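Local coordinates for tellurite resistance protein of COG3793 (Nostoc punctiforme, PDB 2OU3) that is of uncertain function but belongs to the TerB tellurite-resistance family and binds zinc and an indole aldehyde, at residues A[94-106]-A[126-140]. Residues are numbered along the deposited sequence; the frame is centred on the assembly and turned at random.
Sequences QRDILLSAIWVSA and LGIKEEIVDQLEQLY. With ZN (zinc ion), chain C; I3A (1H-indole-3-carbaldehyde), chain E.
Leu136 is a knob in a hole formed by Arg95, Leu98, Leu99 and Ile102. The axes of helix 94-106 and of the 130-140 part of helix 130-154 cross at -47°, 9.7 Å apart.

Apolar contacts run the length of the crossing. Leu98 CG lies anti to the backbone N (chi1 -160°), which puts the branch beside the carbonyl carbon, where CD2 meets both Leu136 CD1, at 3.7 Å, and Ile128 CD1. Leu126 and Ile128 flank a glycine of positive phi in a Schellman motif. They pack on the first turn of helix 94-106, with Ile128 CD1 3.4 Å from Gln94 O. Further along, Leu99 CD2 meets Leu139 CD2 at 3.8 Å.

The aromatic contact lies toward the C-terminal end. Tyr140 turns its edge to the face of Trp103 in a T-shaped stack, planes at 82°. Tyr140 CD1 stands over the indole centre, 3.4 Å from Trp103 CE2. Ile102 CG2 meets the tyrosine ring obliquely, 3.6 Å from Tyr140 CG. Trp103 NE1 hydrogen-bonds to Glu143 OE1, further along helix 130-154, and the indole also stacks edge-to-face with Trp16 of the second subunit.

The extended Arg95 chain crosses Ile132 at about a right angle. Ile132 CG2 lies over one face of the guanidinium, toward its rim, 3.6 Å from Arg95 NE. Arg95 NH1 hydrogen-bonds to Leu153 O of the second subunit. Gln94 NE2 hydrogen-bonds to Ser91 O and to a water, which reaches Leu126 O weakly.

Asp96 OD2 accepts the indole N-H of the ligand at 2.8 Å, and Ser105 O binds zinc with Glu50, Asp108 and Glu115.

No direct hydrogen bond joins the two segments. Their cohesion therefore rests mainly on apolar and aromatic fit, with polar ends directed to water, neighbouring parts of the chain and the second subunit.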
ATOM      1  N   GLN A  94      14.185 -13.614   2.277  1.00 14.74           N
ATOM      2  CA  GLN A  94      13.693 -14.785   1.533  1.00 13.21           C
ATOM      3  C   GLN A  94      12.170 -14.901   1.518  1.00 13.27           C
ATOM      4  O   GLN A  94      11.588 -15.123   0.469  1.00 14.70           O
ATOM      5  CB  GLN A  94      14.315 -16.080   2.060  1.00 14.60           C
ATOM      6  CG  GLN A  94      15.820 -16.264   1.709  1.00 15.34           C
ATOM      7  CD  GLN A  94      16.767 -15.562   2.666  1.00 24.29           C
ATOM      8  OE1 GLN A  94      16.351 -14.802   3.554  1.00 19.83           O
ATOM      9  NE2 GLN A  94      18.061 -15.801   2.477  1.00 21.78           N
ATOM     10  N   ARG A  95      11.523 -14.761   2.678  1.00 11.69           N
ATOM     11  CA  ARG A  95      10.064 -14.919   2.742  1.00 12.50           C
ATOM     12  C   ARG A  95       9.354 -13.750   2.058  1.00 12.74           C
ATOM     13  O   ARG A  95       8.331 -13.909   1.412  1.00 13.72           O
ATOM     14  CB  ARG A  95       9.583 -15.034   4.171  1.00 12.79           C
ATOM     15  CG  ARG A  95      10.121 -16.268   4.896  1.00 11.66           C
ATOM     16  CD  ARG A  95       9.579 -16.304   6.309  1.00 15.37           C
ATOM     17  NE  ARG A  95      10.189 -17.364   7.090  1.00 16.46           N
ATOM     18  CZ  ARG A  95       9.741 -17.763   8.275  1.00 16.38           C
ATOM     19  NH1 ARG A  95       8.686 -17.198   8.846  1.00 14.32           N
ATOM     20  NH2 ARG A  95      10.348 -18.738   8.882  1.00 16.09           N
ATOM     21  N   ASP A  96       9.937 -12.576   2.225  1.00 13.88           N
ATOM     22  CA  ASP A  96       9.460 -11.338   1.651  1.00 13.51           C
ATOM     23  C   ASP A  96       9.504 -11.453   0.111  1.00 12.37           C
ATOM     24  O   ASP A  96       8.539 -11.158  -0.579  1.00 12.04           O
ATOM     25  CB  ASP A  96      10.368 -10.251   2.231  1.00 13.17           C
ATOM     26  CG  ASP A  96      10.031  -8.828   1.789  1.00 15.19           C
ATOM     27  OD1 ASP A  96       9.109  -8.597   0.965  1.00 13.57           O
ATOM     28  OD2 ASP A  96      10.726  -7.931   2.357  1.00 12.99           O
ATOM     29  N   ILE A  97      10.631 -11.918  -0.416  1.00 13.46           N
ATOM     30  CA  ILE A  97      10.783 -12.098  -1.837  1.00 12.55           C
ATOM     31  C   ILE A  97       9.674 -13.056  -2.349  1.00 12.83           C
ATOM     32  O   ILE A  97       9.044 -12.805  -3.377  1.00 13.73           O
ATOM     33  CB  ILE A  97      12.199 -12.720  -2.182  1.00 13.55           C
ATOM     34  CG1 ILE A  97      13.343 -11.693  -1.993  1.00 10.22           C
ATOM     35  CG2 ILE A  97      12.210 -13.311  -3.613  1.00 13.06           C
ATOM     36  CD1 ILE A  97      14.757 -12.333  -1.774  1.00 11.55           C
ATOM     37  N   LEU A  98       9.491 -14.167  -1.644  1.00 14.65           N
ATOM     38  CA  LEU A  98       8.527 -15.217  -2.080  1.00 14.01           C
ATOM     39  C   LEU A  98       7.122 -14.676  -2.153  1.00 13.86           C
ATOM     40  O   LEU A  98       6.407 -14.914  -3.121  1.00 15.51           O
ATOM     41  CB  LEU A  98       8.580 -16.411  -1.134  1.00 12.32           C
ATOM     42  CG  LEU A  98       8.008 -17.683  -1.775  1.00 16.77           C
ATOM     43  CD1 LEU A  98       9.128 -18.151  -2.719  1.00 15.02           C
ATOM     44  CD2 LEU A  98       7.658 -18.789  -0.804  1.00 17.10           C
ATOM     45  N   LEU A  99       6.719 -13.931  -1.116  1.00 13.22           N
ATOM     46  CA  LEU A  99       5.407 -13.344  -1.052  1.00 12.46           C
ATOM     47  C   LEU A  99       5.163 -12.367  -2.185  1.00 13.12           C
ATOM     48  O   LEU A  99       4.129 -12.400  -2.816  1.00 15.20           O
ATOM     49  CB  LEU A  99       5.154 -12.684   0.322  1.00 14.93           C
ATOM     50  CG  LEU A  99       3.765 -12.029   0.461  1.00 15.22           C
ATOM     51  CD1 LEU A  99       2.624 -13.037   0.292  1.00 16.19           C
ATOM     52  CD2 LEU A  99       3.637 -11.249   1.791  1.00 16.80           C
ATOM     53  N   SER A 100       6.116 -11.500  -2.459  1.00 12.60           N
ATOM     54  CA  SER A 100       5.995 -10.604  -3.619  1.00 13.12           C
ATOM     55  C   SER A 100       5.920 -11.398  -4.922  1.00 13.38           C
ATOM     56  O   SER A 100       5.141 -11.069  -5.800  1.00 14.39           O
ATOM     57  CB  SER A 100       7.178  -9.629  -3.662  1.00 14.30           C
ATOM     58  OG  SER A 100       7.086  -8.693  -2.588  1.00 12.93           O
ATOM     59  N   ALA A 101       6.717 -12.465  -5.032  1.00 13.71           N
ATOM     60  CA  ALA A 101       6.688 -13.324  -6.217  1.00 12.95           C
ATOM     61  C   ALA A 101       5.317 -13.975  -6.428  1.00 14.64           C
ATOM     62  O   ALA A 101       4.814 -14.063  -7.558  1.00 11.97           O
ATOM     63  CB  ALA A 101       7.761 -14.416  -6.118  1.00 14.72           C
ATOM     64  N   ILE A 102       4.702 -14.397  -5.329  1.00 14.80           N
ATOM     65  CA  ILE A 102       3.327 -14.938  -5.370  1.00 15.45           C
ATOM     66  C   ILE A 102       2.360 -13.894  -5.896  1.00 15.61           C
ATOM     67  O   ILE A 102       1.565 -14.183  -6.785  1.00 14.76           O
ATOM     68  CB  ILE A 102       2.882 -15.412  -3.976  1.00 13.81           C
ATOM     69  CG1 ILE A 102       3.693 -16.647  -3.581  1.00 15.66           C
ATOM     70  CG2 ILE A 102       1.339 -15.711  -3.936  1.00 11.44           C
ATOM     71  CD1 ILE A 102       3.688 -16.977  -2.057  1.00 18.29           C
ATOM     72  N   TRP A 103       2.423 -12.676  -5.345  1.00 16.28           N
ATOM     73  CA  TRP A 103       1.553 -11.576  -5.779  1.00 13.98           C
ATOM     74  C   TRP A 103       1.791 -11.228  -7.243  1.00 16.57           C
ATOM     75  O   TRP A 103       0.846 -11.013  -7.984  1.00 16.52           O
ATOM     76  CB  TRP A 103       1.760 -10.330  -4.931  1.00 17.02           C
ATOM     77  CG  TRP A 103       0.900 -10.244  -3.753  1.00 15.55           C
ATOM     78  CD1 TRP A 103       1.200 -10.613  -2.481  1.00 14.88           C
ATOM     79  CD2 TRP A 103      -0.446  -9.769  -3.735  1.00 12.36           C
ATOM     80  NE1 TRP A 103       0.122 -10.354  -1.646  1.00 16.28           N
ATOM     81  CE2 TRP A 103      -0.907  -9.857  -2.396  1.00 13.08           C
ATOM     82  CE3 TRP A 103      -1.317  -9.296  -4.721  1.00 17.49           C
ATOM     83  CZ2 TRP A 103      -2.179  -9.468  -2.034  1.00 18.80           C
ATOM     84  CZ3 TRP A 103      -2.580  -8.910  -4.354  1.00 19.68           C
ATOM     85  CH2 TRP A 103      -3.002  -9.005  -3.034  1.00 16.61           C
ATOM     86  N   VAL A 104       3.054 -11.190  -7.658  1.00 16.79           N
ATOM     87  CA  VAL A 104       3.367 -10.961  -9.070  1.00 15.82           C
ATOM     88  C   VAL A 104       2.749 -12.045  -9.978  1.00 16.48           C
ATOM     89  O   VAL A 104       2.194 -11.722 -11.009  1.00 16.74           O
ATOM     90  CB  VAL A 104       4.878 -10.900  -9.308  1.00 18.06           C
ATOM     91  CG1 VAL A 104       5.188 -10.931 -10.805  1.00 16.85           C
ATOM     92  CG2 VAL A 104       5.462  -9.610  -8.667  1.00 14.54           C
ATOM     93  N   SER A 105       2.892 -13.302  -9.598  1.00 15.90           N
ATOM     94  CA  SER A 105       2.386 -14.416 -10.355  1.00 19.66           C
ATOM     95  C   SER A 105       0.850 -14.348 -10.428  1.00 19.60           C
ATOM     96  O   SER A 105       0.237 -14.750 -11.398  1.00 21.07           O
ATOM     97  CB  SER A 105       2.836 -15.713  -9.701  1.00 21.17           C
ATOM     98  OG  SER A 105       4.232 -15.895  -9.846  1.00 18.57           O
ATOM     99  N   ALA A 106       0.224 -13.862  -9.374  1.00 17.59           N
ATOM    100  CA  ALA A 106      -1.230 -13.744  -9.333  1.00 19.80           C
ATOM    101  C   ALA A 106      -1.758 -12.596 -10.191  1.00 20.82           C
ATOM    102  O   ALA A 106      -2.954 -12.537 -10.443  1.00 23.02           O
ATOM    103  CB  ALA A 106      -1.693 -13.525  -7.868  1.00 20.71           C
ATOM    104  N   LEU A 126      15.571 -20.936  -1.908  1.00 20.59           N
ATOM    105  CA  LEU A 126      15.638 -19.958  -0.818  1.00 20.58           C
ATOM    106  C   LEU A 126      15.736 -20.550   0.583  1.00 22.31           C
ATOM    107  O   LEU A 126      15.976 -19.814   1.541  1.00 23.08           O
ATOM    108  CB  LEU A 126      14.439 -19.013  -0.899  1.00 19.10           C
ATOM    109  CG  LEU A 126      14.412 -18.046  -2.068  1.00 21.65           C
ATOM    110  CD1 LEU A 126      13.144 -17.267  -1.976  1.00 20.68           C
ATOM    111  CD2 LEU A 126      15.632 -17.110  -2.071  1.00 24.15           C
ATOM    112  N   GLY A 127      15.555 -21.861   0.730  1.00 20.88           N
ATOM    113  CA  GLY A 127      15.623 -22.496   2.039  1.00 20.50           C
ATOM    114  C   GLY A 127      14.389 -22.330   2.923  1.00 20.44           C
ATOM    115  O   GLY A 127      14.458 -22.511   4.151  1.00 23.72           O
ATOM    116  N   ILE A 128      13.252 -22.039   2.306  1.00 17.27           N
ATOM    117  CA  ILE A 128      11.990 -21.819   3.035  1.00 16.69           C
ATOM    118  C   ILE A 128      11.254 -23.162   3.126  1.00 16.37           C
ATOM    119  O   ILE A 128      11.075 -23.837   2.108  1.00 16.62           O
ATOM    120  CB  ILE A 128      11.084 -20.782   2.285  1.00 15.41           C
ATOM    121  CG1 ILE A 128      11.827 -19.460   2.047  1.00 21.40           C
ATOM    122  CG2 ILE A 128       9.778 -20.528   3.038  1.00 13.01           C
ATOM    123  CD1 ILE A 128      11.062 -18.458   1.157  1.00 18.49           C
ATOM    124  N   LYS A 129      10.860 -23.551   4.338  1.00 15.85           N
ATOM    125  CA  LYS A 129      10.134 -24.811   4.567  1.00 17.31           C
ATOM    126  C   LYS A 129       8.718 -24.757   4.011  1.00 15.43           C
ATOM    127  O   LYS A 129       8.086 -23.677   3.964  1.00 13.00           O
ATOM    128  CB  LYS A 129      10.119 -25.162   6.060  1.00 20.69           C
ATOM    129  CG  LYS A 129      11.515 -25.531   6.564  1.00 24.33           C
ATOM    130  CD  LYS A 129      11.521 -26.458   7.761  1.00 36.76           C
ATOM    131  CE  LYS A 129      12.943 -26.960   8.069  1.00 36.22           C
ATOM    132  NZ  LYS A 129      13.788 -25.853   8.601  1.00 44.36           N
ATOM    133  N   GLU A 130       8.217 -25.926   3.585  1.00 16.04           N
ATOM    134  CA  GLU A 130       6.877 -26.010   2.990  1.00 15.75           C
ATOM    135  C   GLU A 130       5.802 -25.405   3.853  1.00 16.35           C
ATOM    136  O   GLU A 130       4.876 -24.753   3.336  1.00 16.37           O
ATOM    137  CB  GLU A 130       6.498 -27.463   2.717  1.00 17.59           C
ATOM    138  CG  GLU A 130       5.078 -27.675   2.115  1.00 17.15           C
ATOM    139  CD  GLU A 130       4.964 -27.166   0.707  1.00 21.31           C
ATOM    140  OE1 GLU A 130       5.986 -26.816   0.081  1.00 18.26           O
ATOM    141  OE2 GLU A 130       3.838 -27.133   0.207  1.00 17.61           O
ATOM    142  N   GLU A 131       5.844 -25.645   5.158  1.00 16.72           N
ATOM    143  CA  GLU A 131       4.817 -25.062   6.022  1.00 18.14           C
ATOM    144  C   GLU A 131       4.776 -23.547   5.862  1.00 16.97           C
ATOM    145  O   GLU A 131       3.703 -22.945   5.866  1.00 14.25           O
ATOM    146  CB  GLU A 131       5.028 -25.421   7.504  1.00 22.18           C
ATOM    147  CG  GLU A 131       4.033 -24.699   8.427  1.00 27.53           C
ATOM    148  N   ILE A 132       5.953 -22.931   5.713  1.00 16.25           N
ATOM    149  CA  ILE A 132       6.040 -21.478   5.573  1.00 14.63           C
ATOM    150  C   ILE A 132       5.524 -21.054   4.194  1.00 12.89           C
ATOM    151  O   ILE A 132       4.722 -20.102   4.092  1.00 15.44           O
ATOM    152  CB  ILE A 132       7.481 -20.916   5.862  1.00 13.28           C
ATOM    153  CG1 ILE A 132       7.884 -21.186   7.320  1.00 18.31           C
ATOM    154  CG2 ILE A 132       7.551 -19.372   5.603  1.00 13.00           C
ATOM    155  CD1 ILE A 132       6.898 -20.584   8.382  1.00 20.33           C
ATOM    156  N   VAL A 133       5.947 -21.749   3.148  1.00 13.16           N
ATOM    157  CA  VAL A 133       5.374 -21.518   1.811  1.00 12.75           C
ATOM    158  C   VAL A 133       3.824 -21.546   1.843  1.00 13.77           C
ATOM    159  O   VAL A 133       3.172 -20.619   1.346  1.00 12.58           O
ATOM    160  CB  VAL A 133       5.862 -22.535   0.768  1.00 11.85           C
ATOM    161  CG1 VAL A 133       5.251 -22.171  -0.619  1.00 10.83           C
ATOM    162  CG2 VAL A 133       7.404 -22.564   0.722  1.00 14.39           C
ATOM    163  N   ASP A 134       3.246 -22.608   2.403  1.00 14.52           N
ATOM    164  CA  ASP A 134       1.781 -22.726   2.523  1.00 14.38           C
ATOM    165  C   ASP A 134       1.174 -21.531   3.260  1.00 14.57           C
ATOM    166  O   ASP A 134       0.139 -21.006   2.866  1.00 13.39           O
ATOM    167  CB  ASP A 134       1.388 -24.076   3.155  1.00 12.71           C
ATOM    168  CG  ASP A 134       1.605 -25.231   2.208  1.00 12.08           C
ATOM    169  OD1 ASP A 134       1.596 -24.971   1.014  1.00 11.34           O
ATOM    170  OD2 ASP A 134       1.874 -26.377   2.624  1.00 15.32           O
ATOM    171  N   GLN A 135       1.836 -21.068   4.314  1.00 14.94           N
ATOM    172  CA  GLN A 135       1.366 -19.907   5.052  1.00 15.97           C
ATOM    173  C   GLN A 135       1.428 -18.617   4.250  1.00 15.65           C
ATOM    174  O   GLN A 135       0.512 -17.776   4.355  1.00 13.50           O
ATOM    175  CB  GLN A 135       2.134 -19.748   6.374  1.00 16.50           C
ATOM    176  CG  GLN A 135       1.699 -20.780   7.426  1.00 20.68           C
ATOM    177  CD  GLN A 135       2.631 -20.839   8.610  1.00 25.98           C
ATOM    178  OE1 GLN A 135       3.255 -19.856   8.948  1.00 29.55           O
ATOM    179  NE2 GLN A 135       2.722 -22.005   9.256  1.00 31.55           N
ATOM    180  N   LEU A 136       2.476 -18.479   3.434  1.00 16.05           N
ATOM    181  CA  LEU A 136       2.645 -17.292   2.615  1.00 15.98           C
ATOM    182  C   LEU A 136       1.588 -17.258   1.518  1.00 15.26           C
ATOM    183  O   LEU A 136       1.020 -16.199   1.238  1.00 14.18           O
ATOM    184  CB  LEU A 136       4.041 -17.261   2.006  1.00 13.59           C
ATOM    185  CG  LEU A 136       5.147 -16.940   3.010  1.00 11.85           C
ATOM    186  CD1 LEU A 136       6.508 -17.210   2.364  1.00 13.68           C
ATOM    187  CD2 LEU A 136       5.032 -15.497   3.550  1.00 13.56           C
ATOM    188  N   GLU A 137       1.310 -18.412   0.905  1.00 15.31           N
ATOM    189  CA  GLU A 137       0.227 -18.495  -0.080  1.00 16.24           C
ATOM    190  C   GLU A 137      -1.119 -18.134   0.537  1.00 15.04           C
ATOM    191  O   GLU A 137      -1.913 -17.406  -0.057  1.00 18.09           O
ATOM    192  CB  GLU A 137       0.124 -19.869  -0.718  1.00 16.64           C
ATOM    193  CG  GLU A 137       1.340 -20.222  -1.527  1.00 27.45           C
ATOM    194  CD  GLU A 137       1.072 -21.239  -2.627  1.00 35.79           C
ATOM    195  OE1 GLU A 137       0.048 -21.954  -2.563  1.00 34.07           O
ATOM    196  OE2 GLU A 137       1.912 -21.319  -3.562  1.00 45.39           O
ATOM    197  N   GLN A 138      -1.372 -18.643   1.731  1.00 16.90           N
ATOM    198  CA  GLN A 138      -2.606 -18.358   2.432  1.00 19.55           C
ATOM    199  C   GLN A 138      -2.727 -16.878   2.734  1.00 15.91           C
ATOM    200  O   GLN A 138      -3.808 -16.307   2.574  1.00 16.71           O
ATOM    201  CB  GLN A 138      -2.699 -19.165   3.722  1.00 18.78           C
ATOM    202  CG  GLN A 138      -3.965 -18.913   4.515  1.00 25.88           C
ATOM    203  CD  GLN A 138      -4.021 -19.760   5.777  1.00 28.03           C
ATOM    204  OE1 GLN A 138      -3.257 -19.538   6.727  1.00 40.56           O
ATOM    205  NE2 GLN A 138      -4.930 -20.734   5.794  1.00 39.83           N
ATOM    206  N   LEU A 139      -1.631 -16.284   3.191  1.00 17.29           N
ATOM    207  CA  LEU A 139      -1.596 -14.866   3.465  1.00 17.86           C
ATOM    208  C   LEU A 139      -1.968 -14.046   2.196  1.00 15.75           C
ATOM    209  O   LEU A 139      -2.817 -13.159   2.262  1.00 14.34           O
ATOM    210  CB  LEU A 139      -0.240 -14.477   3.983  1.00 15.40           C
ATOM    211  CG  LEU A 139      -0.071 -12.992   4.300  1.00 21.51           C
ATOM    212  CD1 LEU A 139      -0.925 -12.584   5.498  1.00 22.79           C
ATOM    213  CD2 LEU A 139       1.392 -12.709   4.535  1.00 23.90           C
ATOM    214  N   TYR A 140      -1.348 -14.379   1.067  1.00 15.46           N
ATOM    215  CA  TYR A 140      -1.737 -13.831  -0.231  1.00 14.32           C
ATOM    216  C   TYR A 140      -3.268 -13.923  -0.433  1.00 15.55           C
ATOM    217  O   TYR A 140      -3.948 -12.926  -0.772  1.00 14.02           O
ATOM    218  CB  TYR A 140      -1.011 -14.532  -1.392  1.00 13.62           C
ATOM    219  CG  TYR A 140      -1.761 -14.282  -2.664  1.00 16.37           C
ATOM    220  CD1 TYR A 140      -1.726 -13.036  -3.249  1.00 21.15           C
ATOM    221  CD2 TYR A 140      -2.607 -15.235  -3.206  1.00 22.71           C
ATOM    222  CE1 TYR A 140      -2.460 -12.743  -4.346  1.00 16.79           C
ATOM    223  CE2 TYR A 140      -3.361 -14.938  -4.343  1.00 21.54           C
ATOM    224  CZ  TYR A 140      -3.282 -13.686  -4.887  1.00 23.07           C
ATOM    225  OH  TYR A 140      -4.005 -13.333  -5.987  1.00 21.86           O
TER
HETATM  226 ZN    ZN C 161       0.506 -15.598 -13.279  1.00 26.52          ZN
HETATM  227  O   I3A E 163      13.408  -2.270  -1.451  1.00 14.37           O
HETATM  228  C3' I3A E 163      12.375  -2.859  -1.142  1.00 13.87           C
HETATM  229  C3  I3A E 163      12.500  -4.043  -0.257  1.00  7.99           C
HETATM  230  C2  I3A E 163      11.434  -4.756   0.221  1.00  8.30           C
HETATM  231  N   I3A E 163      11.932  -5.758   1.022  1.00 11.03           N
HETATM  232  C8  I3A E 163      13.279  -5.720   1.080  1.00 11.37           C
HETATM  233  C9  I3A E 163      13.754  -4.600   0.258  1.00 10.31           C
HETATM  234  C4  I3A E 163      15.122  -4.296   0.164  1.00 11.96           C
HETATM  235  C5  I3A E 163      16.016  -5.101   0.828  1.00 11.86           C
HETATM  236  C6  I3A E 163      15.587  -6.175   1.626  1.00 12.27           C
HETATM  237  C7  I3A E 163      14.236  -6.464   1.744  1.00 11.93           C
HETATM  238  O   HOH W   1      18.804 -18.206   0.974  1.00 30.61           O
HETATM  239  O   HOH W   2       0.643 -16.399 -15.417  1.00 22.68           O
HETATM  240  O   HOH W   3      -1.494 -16.440 -12.912  1.00 23.07           O